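Local coordinates for DegQ (Legionella fallonii, PDB 3PV2), which acts as a self-compartmentizing protease of the HtrA family, building large 12-meric assemblies and probably also serving as a chaperone, at residues B[127-132]-B[248-253]; B[258-263]-B[333-338]; B[287-290]-B[294-297]; B[408-413]-B[422-427]. One frame throughout, in Å; residues are numbered along the deposited sequence.

Contact 1. Residues B[127-132]-B[248-253]; sequences LAVLKI and QIIKFG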
loop_
_atom_site.group_PDB
_atom_site.type_symbol
_atom_site.label_atom_id
_atom_site.label_comp_id
_atom_site.label_asym_id
_atom_site.label_seq_id
_atom_site.Cartn_x
_atom_site.Cartn_y
_atom_site.Cartn_z
ATOM N N LEU B 127 17.142 40.056 -14.609
ATOM C CA LEU B 127 16.701 41.433 -14.584
ATOM C C LEU B 127 15.689 41.734 -15.668
ATOM O O LEU B 127 15.659 41.080 -16.708
ATOM C CB LEU B 127 17.880 42.384 -14.771
ATOM C CG LEU B 127 18.883 42.266 -13.625
ATOM C CD1 LEU B 127 20.172 43.008 -14.097
ATOM C CD2 LEU B 127 18.236 42.843 -12.326
ATOM N N ALA B 128 14.837 42.727 -15.410
ATOM C CA ALA B 128 13.884 43.194 -16.407
ATOM C C ALA B 128 13.680 44.656 -16.181
ATOM O O ALA B 128 13.780 45.123 -15.072
ATOM C CB ALA B 128 12.605 42.476 -16.291
ATOM N N VAL B 129 13.443 45.374 -17.268
ATOM C CA VAL B 129 13.207 46.791 -17.261
ATOM C C VAL B 129 11.768 47.010 -17.713
ATOM O O VAL B 129 11.296 46.395 -18.711
ATOM C CB VAL B 129 14.146 47.474 -18.230
ATOM C CG1 VAL B 129 14.003 48.970 -18.175
ATOM C CG2 VAL B 129 15.605 47.010 -18.014
ATOM N N LEU B 130 11.094 47.872 -16.956
ATOM C CA LEU B 130 9.707 48.225 -17.167
ATOM C C LEU B 130 9.651 49.745 -17.287
ATOM O O LEU B 130 10.483 50.476 -16.682
ATOM C CB LEU B 130 8.837 47.849 -15.952
ATOM C CG LEU B 130 8.796 46.392 -15.446
ATOM C CD1 LEU B 130 7.833 46.278 -14.242
ATOM C CD2 LEU B 130 8.432 45.426 -16.529
ATOM N N LYS B 131 8.622 50.216 -17.972
ATOM C CA LYS B 131 8.383 51.620 -18.078
ATOM C C LYS B 131 6.920 51.959 -17.754
ATOM O O LYS B 131 5.996 51.248 -18.145
ATOM C CB LYS B 131 8.757 52.070 -19.477
ATOM C CG LYS B 131 8.167 53.379 -19.859
ATOM C CD LYS B 131 9.194 54.388 -20.347
ATOM C CE LYS B 131 8.477 55.762 -20.594
ATOM N NZ LYS B 131 9.319 56.696 -21.361
ATOM N N ILE B 132 6.737 53.057 -17.047
ATOM C CA ILE B 132 5.421 53.546 -16.644
ATOM C C ILE B 132 5.403 54.992 -17.107
ATOM O O ILE B 132 6.458 55.616 -17.217
ATOM C CB ILE B 132 5.165 53.453 -15.118
ATOM C CG1 ILE B 132 6.295 54.130 -14.332
ATOM C CG2 ILE B 132 5.019 52.016 -14.682
ATOM C CD1 ILE B 132 5.996 54.312 -12.823
ATOM N N GLN B 248 21.704 48.660 -21.680
ATOM C CA GLN B 248 21.707 47.873 -22.878
ATOM C C GLN B 248 20.293 47.426 -23.277
ATOM O O GLN B 248 19.970 47.421 -24.490
ATOM C CB GLN B 248 22.681 46.719 -22.779
ATOM C CG GLN B 248 22.502 45.653 -23.873
ATOM C CD GLN B 248 23.822 44.962 -24.249
ATOM O OE1 GLN B 248 24.852 45.621 -24.342
ATOM N NE2 GLN B 248 23.786 43.651 -24.481
ATOM N N ILE B 249 19.439 47.116 -22.290
ATOM C CA ILE B 249 18.042 46.765 -22.595
ATOM C C ILE B 249 17.278 47.988 -23.125
ATOM O O ILE B 249 16.479 47.853 -24.025
ATOM C CB ILE B 249 17.280 46.130 -21.413
ATOM C CG1 ILE B 249 17.685 44.656 -21.257
ATOM C CG2 ILE B 249 15.800 46.174 -21.619
ATOM C CD1 ILE B 249 17.368 44.046 -19.918
ATOM N N ILE B 250 17.507 49.164 -22.548
ATOM C CA ILE B 250 16.812 50.343 -22.988
ATOM C C ILE B 250 17.186 50.671 -24.455
ATOM O O ILE B 250 16.291 50.827 -25.255
ATOM C CB ILE B 250 17.062 51.541 -22.040
ATOM C CG1 ILE B 250 16.354 51.337 -20.689
ATOM C CG2 ILE B 250 16.569 52.875 -22.624
ATOM C CD1 ILE B 250 16.809 52.338 -19.672
ATOM N N LYS B 251 18.476 50.725 -24.787
ATOM C CA LYS B 251 18.964 51.037 -26.124
ATOM C C LYS B 251 18.495 50.020 -27.161
ATOM O O LYS B 251 17.927 50.402 -28.211
ATOM C CB LYS B 251 20.501 51.104 -26.152
ATOM C CG LYS B 251 21.121 52.195 -27.049
ATOM C CD LYS B 251 22.357 51.703 -27.820
ATOM C CE LYS B 251 23.423 52.787 -28.051
ATOM N NZ LYS B 251 24.264 52.965 -26.802
ATOM N N PHE B 252 18.694 48.743 -26.848
ATOM C CA PHE B 252 18.490 47.648 -27.782
ATOM C C PHE B 252 17.314 46.680 -27.544
ATOM O O PHE B 252 17.041 45.825 -28.388
ATOM C CB PHE B 252 19.762 46.784 -27.833
ATOM C CG PHE B 252 20.995 47.511 -28.295
ATOM C CD1 PHE B 252 21.166 47.846 -29.642
ATOM C CD2 PHE B 252 22.007 47.825 -27.395
ATOM C CE1 PHE B 252 22.328 48.503 -30.074
ATOM C CE2 PHE B 252 23.168 48.480 -27.814
ATOM C CZ PHE B 252 23.327 48.826 -29.149
ATOM N N GLY B 253 16.671 46.719 -26.389
ATOM C CA GLY B 253 15.570 45.785 -26.118
ATOM C C GLY B 253 15.947 44.396 -25.616
ATOM O O GLY B 253 15.087 43.689 -25.127
#
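V129 and I249 carry most of this contact, meeting methyl to methyl where a barrel strand packs against the last turn of a helix. The closest pair is V129 CG2 with I249 CG2, at 3.7 Å. The two side chains lie alongside each other and run in opposite senses, which brings I249 CD1 against the same methyl, 3.9 Å from V129 CG2. With CG1 of V129 anti to the backbone N (chi1 -176°), its two methyls are shared out: CG2 serves I249, while CG1 turns to the next helix residue and lies 4.2 Å from I250 CG1. The I250 side chain comes in roughly perpendicular to the valine, and it is the more exposed of the two helix residues. In trypsin-fold terms, strand 127-131 belongs to the first six-stranded barrel, and helix 239-252, which follows the last strand of the second barrel, comes back to pack on the first one. V129 is embedded from the barrel side by V90, I92 and I119, and I249 also leans on I255. The helix ends one turn after I249, where G253 leaves helical geometry with positive phi.

Contact 2. Residues B[258-263]-B[333-338]; sequences GLMGIF and VKIIVE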
loop_
_atom_site.group_PDB
_atom_site.type_symbol
_atom_site.label_atom_id
_atom_site.label_comp_id
_atom_site.label_asym_id
_atom_site.label_seq_id
_atom_site.Cartn_x
_atom_site.Cartn_y
_atom_site.Cartn_z
ATOM N N GLY B 258 28.007 38.223 -27.093
ATOM C CA GLY B 258 28.912 37.784 -28.126
ATOM C C GLY B 258 30.030 36.976 -27.500
ATOM O O GLY B 258 29.994 36.619 -26.322
ATOM N N LEU B 259 31.059 36.772 -28.295
ATOM C CA LEU B 259 32.102 35.857 -27.967
ATOM C C LEU B 259 33.427 36.581 -27.882
ATOM O O LEU B 259 33.745 37.431 -28.716
ATOM C CB LEU B 259 32.192 34.835 -29.062
ATOM C CG LEU B 259 33.317 33.845 -28.865
ATOM C CD1 LEU B 259 33.159 33.278 -27.451
ATOM C CD2 LEU B 259 33.314 32.768 -29.929
ATOM N N MET B 260 34.205 36.203 -26.881
ATOM C CA MET B 260 35.608 36.596 -26.796
ATOM C C MET B 260 36.572 35.391 -26.782
ATOM O O MET B 260 37.617 35.447 -27.394
ATOM C CB MET B 260 35.798 37.463 -25.597
ATOM C CG MET B 260 37.241 37.873 -25.389
ATOM S SD MET B 260 37.685 39.085 -26.612
ATOM C CE MET B 260 36.486 40.382 -26.170
ATOM N N GLY B 261 36.216 34.279 -26.166
ATOM C CA GLY B 261 37.018 33.038 -26.310
ATOM C C GLY B 261 38.164 32.823 -25.286
ATOM O O GLY B 261 39.158 32.146 -25.591
ATOM N N ILE B 262 38.007 33.339 -24.074
ATOM C CA ILE B 262 38.988 33.092 -22.990
ATOM C C ILE B 262 38.390 32.764 -21.629
ATOM O O ILE B 262 37.460 33.445 -21.183
ATOM C CB ILE B 262 39.764 34.328 -22.702
ATOM C CG1 ILE B 262 38.810 35.374 -22.120
ATOM C CG2 ILE B 262 40.396 34.832 -23.978
ATOM C CD1 ILE B 262 39.486 36.387 -21.293
ATOM N N PHE B 263 38.985 31.799 -20.938
ATOM C CA PHE B 263 38.583 31.498 -19.615
ATOM C C PHE B 263 39.515 32.202 -18.663
ATOM O O PHE B 263 40.740 32.247 -18.890
ATOM C CB PHE B 263 38.718 29.998 -19.418
ATOM C CG PHE B 263 37.592 29.171 -20.001
ATOM C CD1 PHE B 263 37.271 29.236 -21.368
ATOM C CD2 PHE B 263 36.938 28.214 -19.185
ATOM C CE1 PHE B 263 36.261 28.400 -21.920
ATOM C CE2 PHE B 263 35.920 27.377 -19.715
ATOM C CZ PHE B 263 35.582 27.466 -21.076
ATOM N N VAL B 333 37.416 45.946 -28.110
ATOM C CA VAL B 333 37.743 46.026 -26.706
ATOM C C VAL B 333 39.247 46.040 -26.441
ATOM O O VAL B 333 40.023 45.292 -27.076
ATOM C CB VAL B 333 37.024 44.948 -25.845
ATOM C CG1 VAL B 333 36.520 43.800 -26.674
ATOM C CG2 VAL B 333 37.894 44.505 -24.728
ATOM N N LYS B 334 39.623 46.933 -25.519
ATOM C CA LYS B 334 41.007 47.134 -25.175
ATOM C C LYS B 334 41.305 46.231 -23.971
ATOM O O LYS B 334 40.577 46.256 -23.011
ATOM C CB LYS B 334 41.253 48.599 -24.843
ATOM C CG LYS B 334 42.529 48.882 -24.108
ATOM C CD LYS B 334 42.773 50.363 -23.984
ATOM C CE LYS B 334 43.599 50.652 -22.768
ATOM N NZ LYS B 334 43.686 52.113 -22.447
ATOM N N ILE B 335 42.348 45.427 -24.041
ATOM C CA ILE B 335 42.686 44.540 -22.902
ATOM C C ILE B 335 44.118 44.754 -22.487
ATOM O O ILE B 335 44.998 44.650 -23.302
ATOM C CB ILE B 335 42.478 43.037 -23.223
ATOM C CG1 ILE B 335 41.046 42.738 -23.696
ATOM C CG2 ILE B 335 42.734 42.246 -21.981
ATOM C CD1 ILE B 335 40.898 41.406 -24.548
ATOM N N ILE B 336 44.365 45.074 -21.226
ATOM C CA ILE B 336 45.732 45.315 -20.779
ATOM C C ILE B 336 46.092 44.127 -19.921
ATOM O O ILE B 336 45.346 43.797 -19.053
ATOM C CB ILE B 336 45.886 46.666 -19.987
ATOM C CG1 ILE B 336 45.664 47.869 -20.920
ATOM C CG2 ILE B 336 47.307 46.824 -19.349
ATOM C CD1 ILE B 336 45.855 49.206 -20.189
ATOM N N VAL B 337 47.207 43.471 -20.204
ATOM C CA VAL B 337 47.649 42.291 -19.425
ATOM C C VAL B 337 49.078 42.486 -18.924
ATOM O O VAL B 337 49.800 43.329 -19.351
ATOM C CB VAL B 337 47.535 40.927 -20.203
ATOM C CG1 VAL B 337 46.017 40.618 -20.645
ATOM C CG2 VAL B 337 48.431 40.930 -21.376
ATOM N N GLU B 338 49.445 41.659 -17.969
ATOM C CA GLU B 338 50.811 41.534 -17.548
ATOM C C GLU B 338 51.237 40.177 -18.047
ATOM O O GLU B 338 50.588 39.197 -17.770
ATOM C CB GLU B 338 50.948 41.538 -16.023
ATOM C CG GLU B 338 50.786 42.873 -15.363
ATOM C CD GLU B 338 52.011 43.730 -15.452
ATOM O OE1 GLU B 338 53.158 43.262 -15.345
ATOM O OE2 GLU B 338 51.822 44.925 -15.633
#
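M260 reaches across to V333 and meets it tip to tip inside a PDZ domain, with M260 CE only 3.5 Å from V333 CG1, tighter than ordinary van der Waals contact. The GLMGIF run of 258-263 probably corresponds to the carboxylate-binding loop of HtrA-type PDZ domains and leads into strand 262-266, which would place the methionine in the core behind the presumed peptide-binding groove. Its sulfur makes a looser second contact, M260 SD lying 4.5 Å from I335 CD1. V333 and I335, two residues apart on strand 332-339, both face the loop. The reach of the methionine follows from its torsions: CG is anti to the backbone N (chi1 177°), and bends at chi2 and chi3 then fold the methyl over toward V333. On the strand side, V333 has a nearly eclipsed chi1 of 19°, which together with the short approach is consistent with some local strain.

A second shell sets these groups in place. A348 of strand 342-349 touches both M260 and I335, P294 packs on M260, and I309 packs on V333. The loop is tied down by backbone hydrogen bonds of L259 with T351, M260 with A295 and G261 with N290. On the strand itself, K334 N, between the two touching residues, is hydrogen-bonded to N310 OD1.

Contact 3. Residues B[287-290]-B[294-297]; sequences SQVN and PAEL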
loop_
_atom_site.group_PDB
_atom_site.type_symbol
_atom_site.label_atom_id
_atom_site.label_comp_id
_atom_site.label_asym_id
_atom_site.label_seq_id
_atom_site.Cartn_x
_atom_site.Cartn_y
_atom_site.Cartn_z
ATOM N N SER B 287 43.387 31.366 -18.058
ATOM C CA SER B 287 43.773 29.916 -18.044
ATOM C C SER B 287 43.705 29.209 -19.366
ATOM O O SER B 287 44.193 28.102 -19.498
ATOM C CB SER B 287 42.866 29.153 -17.085
ATOM O OG SER B 287 41.491 29.431 -17.293
ATOM N N GLN B 288 43.042 29.818 -20.335
ATOM C CA GLN B 288 43.000 29.269 -21.680
ATOM C C GLN B 288 42.546 30.301 -22.657
ATOM O O GLN B 288 41.766 31.095 -22.313
ATOM C CB GLN B 288 42.078 28.059 -21.702
ATOM C CG GLN B 288 40.984 27.958 -22.690
ATOM C CD GLN B 288 40.103 26.675 -22.543
ATOM O OE1 GLN B 288 39.117 26.552 -23.254
ATOM N NE2 GLN B 288 40.480 25.723 -21.684
ATOM N N VAL B 289 43.078 30.237 -23.869
ATOM C CA VAL B 289 42.654 31.035 -25.016
ATOM C C VAL B 289 42.320 30.076 -26.186
ATOM O O VAL B 289 43.192 29.328 -26.614
ATOM C CB VAL B 289 43.853 31.926 -25.428
ATOM C CG1 VAL B 289 43.468 32.851 -26.612
ATOM C CG2 VAL B 289 44.335 32.779 -24.236
ATOM N N ASN B 290 41.102 30.070 -26.740
ATOM C CA ASN B 290 40.763 28.974 -27.654
ATOM C C ASN B 290 41.273 29.366 -29.000
ATOM O O ASN B 290 41.235 30.523 -29.360
ATOM C CB ASN B 290 39.260 28.736 -27.785
ATOM C CG ASN B 290 38.563 28.276 -26.487
ATOM O OD1 ASN B 290 37.378 28.604 -26.304
ATOM N ND2 ASN B 290 39.244 27.525 -25.637
ATOM N N PRO B 294 38.399 35.425 -30.940
ATOM C CA PRO B 294 38.822 36.823 -30.957
ATOM C C PRO B 294 40.051 37.106 -30.008
ATOM O O PRO B 294 40.965 37.851 -30.367
ATOM C CB PRO B 294 37.603 37.534 -30.420
ATOM C CG PRO B 294 36.491 36.575 -30.881
ATOM C CD PRO B 294 36.998 35.303 -30.546
ATOM N N ALA B 295 40.034 36.494 -28.843
ATOM C CA ALA B 295 41.155 36.614 -27.872
ATOM C C ALA B 295 42.478 36.079 -28.427
ATOM O O ALA B 295 43.498 36.721 -28.279
ATOM C CB ALA B 295 40.782 35.895 -26.589
ATOM N N GLU B 296 42.487 34.907 -29.082
ATOM C CA GLU B 296 43.694 34.462 -29.751
ATOM C C GLU B 296 44.179 35.455 -30.836
ATOM O O GLU B 296 45.386 35.773 -30.941
ATOM C CB GLU B 296 43.500 33.129 -30.416
ATOM C CG GLU B 296 44.805 32.628 -30.983
ATOM C CD GLU B 296 44.684 31.250 -31.653
ATOM O OE1 GLU B 296 45.036 30.254 -31.012
ATOM O OE2 GLU B 296 44.217 31.156 -32.808
ATOM N N LEU B 297 43.251 35.943 -31.636
ATOM C CA LEU B 297 43.599 36.872 -32.696
ATOM C C LEU B 297 44.254 38.090 -32.077
ATOM O O LEU B 297 45.233 38.575 -32.602
ATOM C CB LEU B 297 42.345 37.372 -33.478
ATOM C CG LEU B 297 42.425 37.818 -34.968
ATOM C CD1 LEU B 297 41.170 38.652 -35.396
ATOM C CD2 LEU B 297 43.693 38.540 -35.382
HETATM O O HOH W 1 45.363 30.021 -28.483
#
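V289 meets the first turn of helix 294-298 chiefly through one methyl, CG1, which is pressed against backbone as much as against side chains. A chi1 of -178° swings V289 CG1 across from the backbone N and out to the helix, 3.4 Å from E296 N and 4.1 Å from A295 CB. The aliphatic root of the glutamate adds a further contact, with E296 CB 3.6 Å from N290 O.

Polar links are indirect. A water donates to both sides, at 2.9 Å from V289 O and 2.6 Å from E296 OE1, while the other carboxylate oxygen, OE2, is hydrogen-bonded to the backbone N of N292. S293 OG makes a second bridge, hydrogen-bonded to N290 O and to E296 N. Within the strand end, N290 ND2 donates to Q288 OE1 at 2.6 Å; the acceptor lies almost in the amide plane of N290, whereas the donor is tilted 30° from the carbonyl plane of Q288. The same edge faces a second subunit, where P381 packs on N290 and Q438 NE2 bonds to S287 O.

This short connection from strand 284-289 into a short helix is part of the first PDZ domain. With a water on one oxygen, a backbone N-H on the other and the start of a helix beside it, the E296 carboxylate would probably be stabilised in its charged form.

Contact 4. Residues B[408-413]-B[422-427]; sequences DIIISA and KSLQTI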
loop_
_atom_site.group_PDB
_atom_site.type_symbol
_atom_site.label_atom_id
_atom_site.label_comp_id
_atom_site.label_asym_id
_atom_site.label_seq_id
_atom_site.Cartn_x
_atom_site.Cartn_y
_atom_site.Cartn_z
ATOM N N ASP B 408 33.728 4.828 -32.675
ATOM C CA ASP B 408 34.067 4.469 -34.013
ATOM C C ASP B 408 35.555 4.566 -34.332
ATOM O O ASP B 408 36.213 5.499 -33.863
ATOM C CB ASP B 408 33.291 5.350 -34.982
ATOM C CG ASP B 408 31.830 4.957 -35.116
ATOM O OD1 ASP B 408 31.411 3.937 -34.527
ATOM O OD2 ASP B 408 31.060 5.678 -35.847
ATOM N N ILE B 409 36.098 3.609 -35.088
ATOM C CA ILE B 409 37.414 3.738 -35.581
ATOM C C ILE B 409 37.371 4.021 -37.062
ATOM O O ILE B 409 36.849 3.209 -37.842
ATOM C CB ILE B 409 38.306 2.470 -35.373
ATOM C CG1 ILE B 409 38.235 1.915 -33.929
ATOM C CG2 ILE B 409 39.758 2.771 -35.765
ATOM C CD1 ILE B 409 38.434 2.887 -32.879
ATOM N N ILE B 410 37.926 5.162 -37.486
ATOM C CA ILE B 410 38.093 5.479 -38.895
ATOM C C ILE B 410 39.319 4.779 -39.453
ATOM O O ILE B 410 40.463 5.058 -39.063
ATOM C CB ILE B 410 38.217 6.933 -39.130
ATOM C CG1 ILE B 410 36.929 7.613 -38.674
ATOM C CG2 ILE B 410 38.386 7.273 -40.647
ATOM C CD1 ILE B 410 37.126 9.190 -38.505
ATOM N N ILE B 411 39.053 3.798 -40.296
ATOM C CA ILE B 411 40.136 2.976 -40.838
ATOM C C ILE B 411 40.516 3.269 -42.287
ATOM O O ILE B 411 41.581 2.859 -42.711
ATOM C CB ILE B 411 39.861 1.485 -40.684
ATOM C CG1 ILE B 411 38.631 1.085 -41.461
ATOM C CG2 ILE B 411 39.667 1.125 -39.212
ATOM C CD1 ILE B 411 38.628 -0.548 -41.667
ATOM N N SER B 412 39.725 4.078 -43.005
ATOM C CA SER B 412 40.090 4.557 -44.299
ATOM C C SER B 412 39.274 5.762 -44.583
ATOM O O SER B 412 38.219 6.021 -43.981
ATOM C CB SER B 412 39.880 3.436 -45.341
ATOM O OG SER B 412 38.494 3.361 -45.799
ATOM N N ALA B 413 39.828 6.632 -45.401
ATOM C CA ALA B 413 39.153 7.847 -45.757
ATOM C C ALA B 413 39.454 8.069 -47.258
ATOM O O ALA B 413 40.604 7.976 -47.684
ATOM C CB ALA B 413 39.634 9.060 -44.931
ATOM N N LYS B 422 46.895 13.250 -38.125
ATOM C CA LYS B 422 47.351 14.046 -39.255
ATOM C C LYS B 422 47.054 13.419 -40.629
ATOM O O LYS B 422 46.718 14.188 -41.532
ATOM C CB LYS B 422 48.837 14.441 -39.085
ATOM C CG LYS B 422 49.569 14.991 -40.367
ATOM C CD LYS B 422 49.388 16.506 -40.664
ATOM C CE LYS B 422 50.442 17.015 -41.706
ATOM N NZ LYS B 422 50.166 18.417 -42.193
ATOM N N SER B 423 47.151 12.071 -40.785
ATOM C CA SER B 423 46.915 11.476 -42.088
ATOM C C SER B 423 45.456 11.682 -42.462
ATOM O O SER B 423 45.142 11.929 -43.624
ATOM C CB SER B 423 47.203 9.939 -42.177
ATOM O OG SER B 423 46.510 9.144 -41.157
ATOM N N LEU B 424 44.554 11.525 -41.486
ATOM C CA LEU B 424 43.150 11.766 -41.731
ATOM C C LEU B 424 42.832 13.240 -42.090
ATOM O O LEU B 424 41.989 13.527 -42.956
ATOM C CB LEU B 424 42.378 11.394 -40.492
ATOM C CG LEU B 424 40.879 11.621 -40.651
ATOM C CD1 LEU B 424 40.204 10.808 -41.824
ATOM C CD2 LEU B 424 40.159 11.419 -39.246
ATOM N N GLN B 425 43.475 14.176 -41.392
ATOM C CA GLN B 425 43.278 15.594 -41.672
ATOM C C GLN B 425 43.787 15.951 -43.075
ATOM O O GLN B 425 43.199 16.735 -43.774
ATOM C CB GLN B 425 44.025 16.455 -40.634
ATOM C CG GLN B 425 43.300 16.526 -39.282
ATOM C CD GLN B 425 44.178 17.041 -38.096
ATOM O OE1 GLN B 425 45.397 16.931 -38.107
ATOM N NE2 GLN B 425 43.510 17.498 -37.053
ATOM N N THR B 426 44.861 15.337 -43.516
ATOM C CA THR B 426 45.377 15.620 -44.841
ATOM C C THR B 426 44.350 15.082 -45.864
ATOM O O THR B 426 43.983 15.789 -46.780
ATOM C CB THR B 426 46.750 14.909 -45.000
ATOM O OG1 THR B 426 47.684 15.447 -44.061
ATOM C CG2 THR B 426 47.345 15.053 -46.411
ATOM N N ILE B 427 43.877 13.846 -45.687
ATOM C CA ILE B 427 42.887 13.279 -46.613
ATOM C C ILE B 427 41.640 14.076 -46.646
ATOM O O ILE B 427 41.170 14.394 -47.723
ATOM C CB ILE B 427 42.600 11.807 -46.312
ATOM C CG1 ILE B 427 43.853 11.010 -46.621
ATOM C CG2 ILE B 427 41.456 11.263 -47.164
ATOM C CD1 ILE B 427 43.906 9.521 -45.956
#
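A413 sits between two helix side chains, its CB touching L424 CD1 and I427 CG2, each at 3.6 Å. These apolar contacts make the body of the interface. L424 divides its methyls along the strand: CD1 goes to A413, and CD2 lies 3.8 Å from I410 CD1, the leucine crossing the isoleucine at about a right angle. Because CG of L424 is anti to the backbone N (chi1 180°), the side chain extends from the helix flank far enough to span both strand residues. I427 also packs against the strand backbone, its CG2 lying 3.4 Å from A413 O.

Between these two segments the polar bonding is confined to the helix backbone and T426. K422 O accepts both T426 N and T426 OG1, each at 3.0 Å, from opposite faces of its carbonyl plane; the threonine hydroxyl thereby doubles an ordinary helical bond. S423 OG, in the first turn of the helix, is hydrogen-bonded to D420 O and T419 N just before it.

Helix 421-428 runs at 33° to strand 409-413, the segment axes approaching to 9.2 Å, as a helix laid over the sheet of the second PDZ domain. The strand lies between antiparallel neighbours 384-393 and 435-441, from which V390 and V439 pack on I410, while L424 continues to L372 on strand 370-378 and Q425 NE2 is hydrogen-bonded to E378 OE1 of a second subunit.

Three of the four contacts are largely buried and apolar; contact 3 is only partly so, and it alone adds a water bridge. Contacts 1, 3 and 4 each pair a strand with a helix, while contact 2 joins a loop to a strand. Contact 1 belongs to the protease barrel and contact 4 to the second PDZ domain, with centres about 51 Å apart. Contacts 2 and 3 share the first PDZ domain, their centres about 8 Å apart: contact 3 is nested within the loop that contact 2 closes, and a probable hydrogen bond joins them between F263 O and S287 N (2.9 Å). The touching residues of contact 2 are buried in the domain, whereas contact 3 is partly exposed and its strand meets a second subunit.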